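Local coordinates for tailspike protein (Siphovirus 9NA, PDB 3RIQ) that probably recognises Salmonella lipopolysaccharide as the phage receptor and cleaves its O-antigen chains as a trimeric endorhamnosidase, at residues 40-45 and 67-72; 60-65 and 84-89. All coordinates share one frame; numbering follows the deposited sequence.

Contact 1. Residues 40-45 and 67-72; sequences YNFIDG and GVLNWN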
loop_
_atom_site.group_PDB
_atom_site.type_symbol
_atom_site.label_atom_id
_atom_site.label_comp_id
_atom_site.label_asym_id
_atom_site.label_seq_id
_atom_site.Cartn_x
_atom_site.Cartn_y
_atom_site.Cartn_z
ATOM N N TYR A 40 -12.216 17.615 37.719
ATOM C CA TYR A 40 -12.291 19.051 37.837
ATOM C C TYR A 40 -13.494 19.575 37.072
ATOM O O TYR A 40 -13.608 19.368 35.859
ATOM C CB TYR A 40 -11.013 19.681 37.277
ATOM C CG TYR A 40 -10.969 21.160 37.488
ATOM C CD1 TYR A 40 -10.800 21.689 38.768
ATOM C CD2 TYR A 40 -11.160 22.037 36.429
ATOM C CE1 TYR A 40 -10.792 23.054 38.983
ATOM C CE2 TYR A 40 -11.139 23.413 36.622
ATOM C CZ TYR A 40 -10.942 23.908 37.907
ATOM O OH TYR A 40 -10.881 25.255 38.166
ATOM N N ASN A 41 -14.385 20.251 37.793
ATOM C CA ASN A 41 -15.584 20.839 37.207
ATOM C C ASN A 41 -15.313 22.280 36.827
ATOM O O ASN A 41 -15.250 23.176 37.709
ATOM C CB ASN A 41 -16.727 20.726 38.221
ATOM C CG ASN A 41 -17.175 19.307 38.412
ATOM O OD1 ASN A 41 -16.910 18.680 39.436
ATOM N ND2 ASN A 41 -17.853 18.787 37.424
ATOM N N PHE A 42 -15.120 22.507 35.522
ATOM C CA PHE A 42 -14.831 23.867 35.024
ATOM C C PHE A 42 -16.082 24.588 34.619
ATOM O O PHE A 42 -17.126 23.957 34.360
ATOM C CB PHE A 42 -13.788 23.844 33.873
ATOM C CG PHE A 42 -14.295 23.278 32.566
ATOM C CD1 PHE A 42 -14.914 24.121 31.625
ATOM C CD2 PHE A 42 -14.112 21.937 32.256
ATOM C CE1 PHE A 42 -15.390 23.636 30.389
ATOM C CE2 PHE A 42 -14.560 21.436 31.010
ATOM C CZ PHE A 42 -15.201 22.284 30.078
ATOM N N ILE A 43 -15.970 25.913 34.575
ATOM C CA ILE A 43 -17.107 26.771 34.192
ATOM C C ILE A 43 -16.847 27.264 32.775
ATOM O O ILE A 43 -15.695 27.510 32.429
ATOM C CB ILE A 43 -17.321 27.961 35.221
ATOM C CG1 ILE A 43 -18.630 28.698 34.914
ATOM C CG2 ILE A 43 -16.074 28.923 35.275
ATOM C CD1 ILE A 43 -19.061 29.632 36.102
ATOM N N ASP A 44 -17.901 27.385 31.968
ATOM C CA ASP A 44 -17.764 27.865 30.593
ATOM C C ASP A 44 -17.063 29.229 30.547
ATOM O O ASP A 44 -17.529 30.205 31.176
ATOM C CB ASP A 44 -19.158 28.006 30.005
ATOM C CG ASP A 44 -19.142 28.478 28.552
ATOM O OD1 ASP A 44 -18.137 28.228 27.825
ATOM O OD2 ASP A 44 -20.139 29.145 28.159
ATOM N N GLY A 45 -15.925 29.288 29.844
ATOM C CA GLY A 45 -15.171 30.513 29.720
ATOM C C GLY A 45 -14.023 30.625 30.703
ATOM O O GLY A 45 -13.279 31.608 30.669
ATOM N N GLY A 67 -19.236 23.790 27.735
ATOM C CA GLY A 67 -18.590 24.979 27.200
ATOM C C GLY A 67 -17.066 24.818 27.116
ATOM O O GLY A 67 -16.545 23.709 26.954
ATOM N N VAL A 68 -16.356 25.944 27.223
ATOM C CA VAL A 68 -14.932 25.989 26.925
ATOM C C VAL A 68 -14.060 26.188 28.169
ATOM O O VAL A 68 -14.374 27.011 29.042
ATOM C CB VAL A 68 -14.627 27.105 25.860
ATOM C CG1 VAL A 68 -14.867 28.509 26.410
ATOM C CG2 VAL A 68 -13.186 27.021 25.380
ATOM N N LEU A 69 -12.955 25.452 28.222
ATOM C CA LEU A 69 -11.886 25.680 29.218
ATOM C C LEU A 69 -10.659 26.187 28.422
ATOM O O LEU A 69 -10.117 25.460 27.571
ATOM C CB LEU A 69 -11.586 24.359 29.947
ATOM C CG LEU A 69 -10.384 24.343 30.916
ATOM C CD1 LEU A 69 -10.548 25.421 32.037
ATOM C CD2 LEU A 69 -10.282 22.951 31.555
ATOM N N ASN A 70 -10.237 27.428 28.662
ATOM C CA ASN A 70 -9.081 28.046 27.940
ATOM C C ASN A 70 -7.773 27.814 28.664
ATOM O O ASN A 70 -7.657 28.068 29.884
ATOM C CB ASN A 70 -9.291 29.566 27.819
ATOM C CG ASN A 70 -10.548 29.925 27.080
ATOM O OD1 ASN A 70 -11.585 30.292 27.679
ATOM N ND2 ASN A 70 -10.476 29.854 25.776
ATOM N N TRP A 71 -6.770 27.344 27.923
ATOM C CA TRP A 71 -5.410 27.188 28.435
ATOM C C TRP A 71 -4.504 28.167 27.715
ATOM O O TRP A 71 -4.276 28.057 26.487
ATOM C CB TRP A 71 -4.926 25.757 28.242
ATOM C CG TRP A 71 -5.463 24.773 29.263
ATOM C CD1 TRP A 71 -6.487 24.964 30.191
ATOM C CD2 TRP A 71 -4.986 23.449 29.461
ATOM N NE1 TRP A 71 -6.641 23.808 30.946
ATOM C CE2 TRP A 71 -5.741 22.870 30.513
ATOM C CE3 TRP A 71 -3.980 22.671 28.833
ATOM C CZ2 TRP A 71 -5.539 21.522 30.942
ATOM C CZ3 TRP A 71 -3.773 21.367 29.267
ATOM C CH2 TRP A 71 -4.552 20.799 30.319
ATOM N N ASN A 72 -3.967 29.113 28.489
ATOM C CA ASN A 72 -3.205 30.256 27.939
ATOM C C ASN A 72 -1.775 30.228 28.453
ATOM O O ASN A 72 -1.512 29.741 29.550
ATOM C CB ASN A 72 -3.868 31.566 28.379
ATOM C CG ASN A 72 -5.301 31.648 27.941
ATOM O OD1 ASN A 72 -6.182 32.142 28.666
ATOM N ND2 ASN A 72 -5.552 31.212 26.746
#

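Contact 2. Residues 60-65 and 84-89; sequences KAKFIG and HMHTKT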
loop_
_atom_site.group_PDB
_atom_site.type_symbol
_atom_site.label_atom_id
_atom_site.label_comp_id
_atom_site.label_asym_id
_atom_site.label_seq_id
_atom_site.Cartn_x
_atom_site.Cartn_y
_atom_site.Cartn_z
ATOM N N LYS A 60 -4.858 12.231 35.479
ATOM C CA LYS A 60 -5.369 10.966 36.032
ATOM C C LYS A 60 -6.824 11.110 36.447
ATOM O O LYS A 60 -7.312 10.354 37.302
ATOM C CB LYS A 60 -4.507 10.471 37.207
ATOM C CG LYS A 60 -3.062 10.132 36.796
ATOM C CD LYS A 60 -2.262 9.429 37.880
ATOM C CE LYS A 60 -0.922 9.004 37.370
ATOM N NZ LYS A 60 -0.212 8.086 38.334
ATOM N N ALA A 61 -7.510 12.059 35.823
ATOM C CA ALA A 61 -8.920 12.344 36.103
ATOM C C ALA A 61 -9.421 13.249 34.983
ATOM O O ALA A 61 -8.648 13.541 34.063
ATOM C CB ALA A 61 -9.055 13.007 37.482
ATOM N N LYS A 62 -10.689 13.666 35.013
ATOM C CA LYS A 62 -11.310 14.336 33.876
ATOM C C LYS A 62 -11.526 15.812 34.108
ATOM O O LYS A 62 -11.701 16.243 35.253
ATOM C CB LYS A 62 -12.691 13.712 33.611
ATOM C CG LYS A 62 -12.624 12.214 33.362
ATOM C CD LYS A 62 -13.993 11.683 33.025
ATOM C CE LYS A 62 -13.923 10.196 32.727
ATOM N NZ LYS A 62 -13.564 9.406 33.947
ATOM N N PHE A 63 -11.540 16.576 33.011
ATOM C CA PHE A 63 -12.077 17.943 33.013
ATOM C C PHE A 63 -13.548 17.901 32.575
ATOM O O PHE A 63 -13.843 17.516 31.424
ATOM C CB PHE A 63 -11.285 18.831 32.067
ATOM C CG PHE A 63 -9.813 18.900 32.391
ATOM C CD1 PHE A 63 -9.367 19.400 33.643
ATOM C CD2 PHE A 63 -8.870 18.443 31.477
ATOM C CE1 PHE A 63 -7.977 19.484 33.948
ATOM C CE2 PHE A 63 -7.481 18.491 31.780
ATOM C CZ PHE A 63 -7.038 19.024 33.015
ATOM N N ILE A 64 -14.453 18.311 33.467
ATOM C CA ILE A 64 -15.885 18.158 33.258
ATOM C C ILE A 64 -16.567 19.508 33.168
ATOM O O ILE A 64 -16.401 20.334 34.063
ATOM C CB ILE A 64 -16.523 17.354 34.423
ATOM C CG1 ILE A 64 -15.864 15.984 34.575
ATOM C CG2 ILE A 64 -18.074 17.237 34.254
ATOM C CD1 ILE A 64 -16.194 15.276 35.913
ATOM N N GLY A 65 -17.315 19.773 32.097
ATOM C CA GLY A 65 -18.001 21.061 31.984
ATOM C C GLY A 65 -18.844 21.105 30.739
ATOM O O GLY A 65 -18.691 20.266 29.865
ATOM N N HIS A 84 -8.753 14.197 29.463
ATOM C CA HIS A 84 -10.097 13.723 29.116
ATOM C C HIS A 84 -11.118 14.844 29.286
ATOM O O HIS A 84 -11.343 15.294 30.396
ATOM C CB HIS A 84 -10.481 12.530 30.004
ATOM C CG HIS A 84 -11.742 11.830 29.586
ATOM N ND1 HIS A 84 -11.821 10.457 29.501
ATOM C CD2 HIS A 84 -12.978 12.297 29.262
ATOM C CE1 HIS A 84 -13.048 10.113 29.127
ATOM N NE2 HIS A 84 -13.773 11.209 28.997
ATOM N N MET A 85 -11.707 15.291 28.190
ATOM C CA MET A 85 -12.749 16.310 28.203
ATOM C C MET A 85 -14.120 15.647 28.231
ATOM O O MET A 85 -14.488 14.965 27.292
ATOM C CB MET A 85 -12.636 17.219 26.977
ATOM C CG MET A 85 -11.321 17.935 26.837
ATOM S SD MET A 85 -10.732 18.819 28.291
ATOM C CE MET A 85 -12.104 20.016 28.530
ATOM N N HIS A 86 -14.871 15.854 29.309
ATOM C CA HIS A 86 -16.172 15.217 29.500
ATOM C C HIS A 86 -17.298 16.256 29.667
ATOM O O HIS A 86 -17.214 17.136 30.503
ATOM C CB HIS A 86 -16.086 14.332 30.750
ATOM C CG HIS A 86 -17.172 13.288 30.870
ATOM N ND1 HIS A 86 -18.516 13.611 30.946
ATOM C CD2 HIS A 86 -17.100 11.936 31.005
ATOM C CE1 HIS A 86 -19.225 12.498 31.067
ATOM N NE2 HIS A 86 -18.390 11.470 31.124
ATOM N N THR A 87 -18.350 16.145 28.883
ATOM C CA THR A 87 -19.508 17.010 29.053
ATOM C C THR A 87 -20.085 16.971 30.489
ATOM O O THR A 87 -20.003 15.930 31.189
ATOM C CB THR A 87 -20.606 16.628 28.003
ATOM O OG1 THR A 87 -21.633 17.628 28.036
ATOM C CG2 THR A 87 -21.221 15.219 28.273
ATOM N N LYS A 88 -20.679 18.072 30.933
ATOM C CA LYS A 88 -21.404 18.052 32.200
ATOM C C LYS A 88 -22.855 17.574 31.965
ATOM O O LYS A 88 -23.314 16.607 32.576
ATOM C CB LYS A 88 -21.336 19.428 32.882
ATOM C CG LYS A 88 -22.195 19.465 34.172
ATOM C CD LYS A 88 -21.987 20.749 35.001
ATOM C CE LYS A 88 -22.367 22.030 34.216
ATOM N NZ LYS A 88 -22.202 23.341 35.017
ATOM N N THR A 89 -23.539 18.217 31.034
ATOM C CA THR A 89 -24.910 17.857 30.648
ATOM C C THR A 89 -24.880 16.762 29.581
ATOM O O THR A 89 -24.070 16.820 28.674
ATOM C CB THR A 89 -25.633 19.105 30.045
ATOM O OG1 THR A 89 -25.636 20.173 31.005
ATOM C CG2 THR A 89 -27.086 18.792 29.678
HETATM O O HOH W 1 -8.117 15.306 32.092
#

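Contact 1. Residues 40-45 and 67-72
The backbone N-H of Gly-45 reaches the carbonyl O of Val-68, with 2.9 Å from Gly-45 N to Val-68 O, where a turn of the right-handed beta-helix swings from strand 40-41 toward strand 46-49, beside the start of strand 67-72 in the next coil. The same residue of strand 67-72 is held a second time: Val-68 N donates to OD1 of Asp-44 over 3.0 Å, nearly straight at 164°. The N-H meets OD1 on its anti side, tilted out of the carboxylate plane. Asp-44 CG stands anti to its own backbone N (chi1 -179°). The same OD1 lies 3.3 Å from Gly-67 CA, and the backbone angles at Gly-67 and Gly-45 are ones that suit glycine. Val-68 CG1 lies next to both bonds, 3.7 Å from Gly-45 N. The Phe-42 ring lies against residues 67-69; the touching parts, 42-45 and 67-70, run 81° apart. Leu-69 CB sits over the centre of one ring face in a CH-pi contact, 3.8 Å from the Phe-42 centroid, while Leu-69 CD2 leans on Phe-42 CD2. Beyond them Leu-69 packs on Leu-148 of strand 146-151. Glu-46 accepts a hydrogen bond from Ile-43 N at OE2, and its OE1 is hydrogen-bonded to Tyr-40 OH. At the ring's edge, near its plane, Phe-42 CE1 comes to 3.6 Å from Gly-67 O.

Contact 2. Residues 60-65 and 84-89
Two successive coils of the parallel beta-helix stack here, strand 63-65 against strand 84-87, their short axes 4.8 Å apart and 23° from parallel. Backbone bonds alternate between the strands: Phe-63 N donates to His-84 O, His-86 N to Phe-63 O over 2.9 Å at an almost straight 176°, and Gly-65 N to His-86 O. The bond from Lys-88 N to Gly-65 O is weak. At the other end a water accepts the N-H of His-84 and donates to Ala-61 O, 2.7 Å away. Side chains separate onto two faces. Lys-62 runs alongside His-84, pointing the same way, and lays its CE over the centre of the imidazole, 3.8 Å from the His-84 centroid, a CH-pi contact. Straight chi2 and chi3 torsions set CD and CE along the ring, and CD also touches His-86 CD2 at 3.7 Å. The His-84 ring has both nitrogens engaged, ND1 with Glu-162 and NE2 with Thr-164, which fix its rotation. His-86 is tied within its own strand: ND1 donates in the ring plane to a lone pair of Thr-87 O, 2.8 Å off, while Ile-64 lies beside it. On the face of Phe-63 and Met-85 the contact is apolar. The bend at chi2 of Met-85 (-50°) places SD within 3.7 Å of Phe-63 CD2 in an oblique Met-aromatic contact, and chi3 sets CE against Phe-63 CB. The Met-85 side chain also touches Ala-146 and Leu-148 of strand 146-151. Far from this pair, Lys-60 NZ forms a salt bridge with Asp-32 of a second subunit. In-register parallel strands, each from one coil paired with the next, are characteristic of the right-handed beta-helix of P22-type tailspikes.

How the contacts relate
Strand 63-65 ties the two contacts together: it pairs with strand 84-87 in contact 2 and, through Tyr-40 N to Lys-62 O and Tyr-40 O to Ile-64 N, with the strand that opens contact 1. Strands 63-65 and 67-72 follow each other in the chain; the contact centres are about 10 Å apart. Contact 2 is regular parallel pairing with more of its touching residues buried; contact 1 sits at a turn, its polar bonds toward the partly exposed side and only Phe-42 and Leu-69 buried. One therefore relies on repeated backbone bonds and stacked side chains, the other on a carboxylate, glycines and a ring between chains at a steep angle.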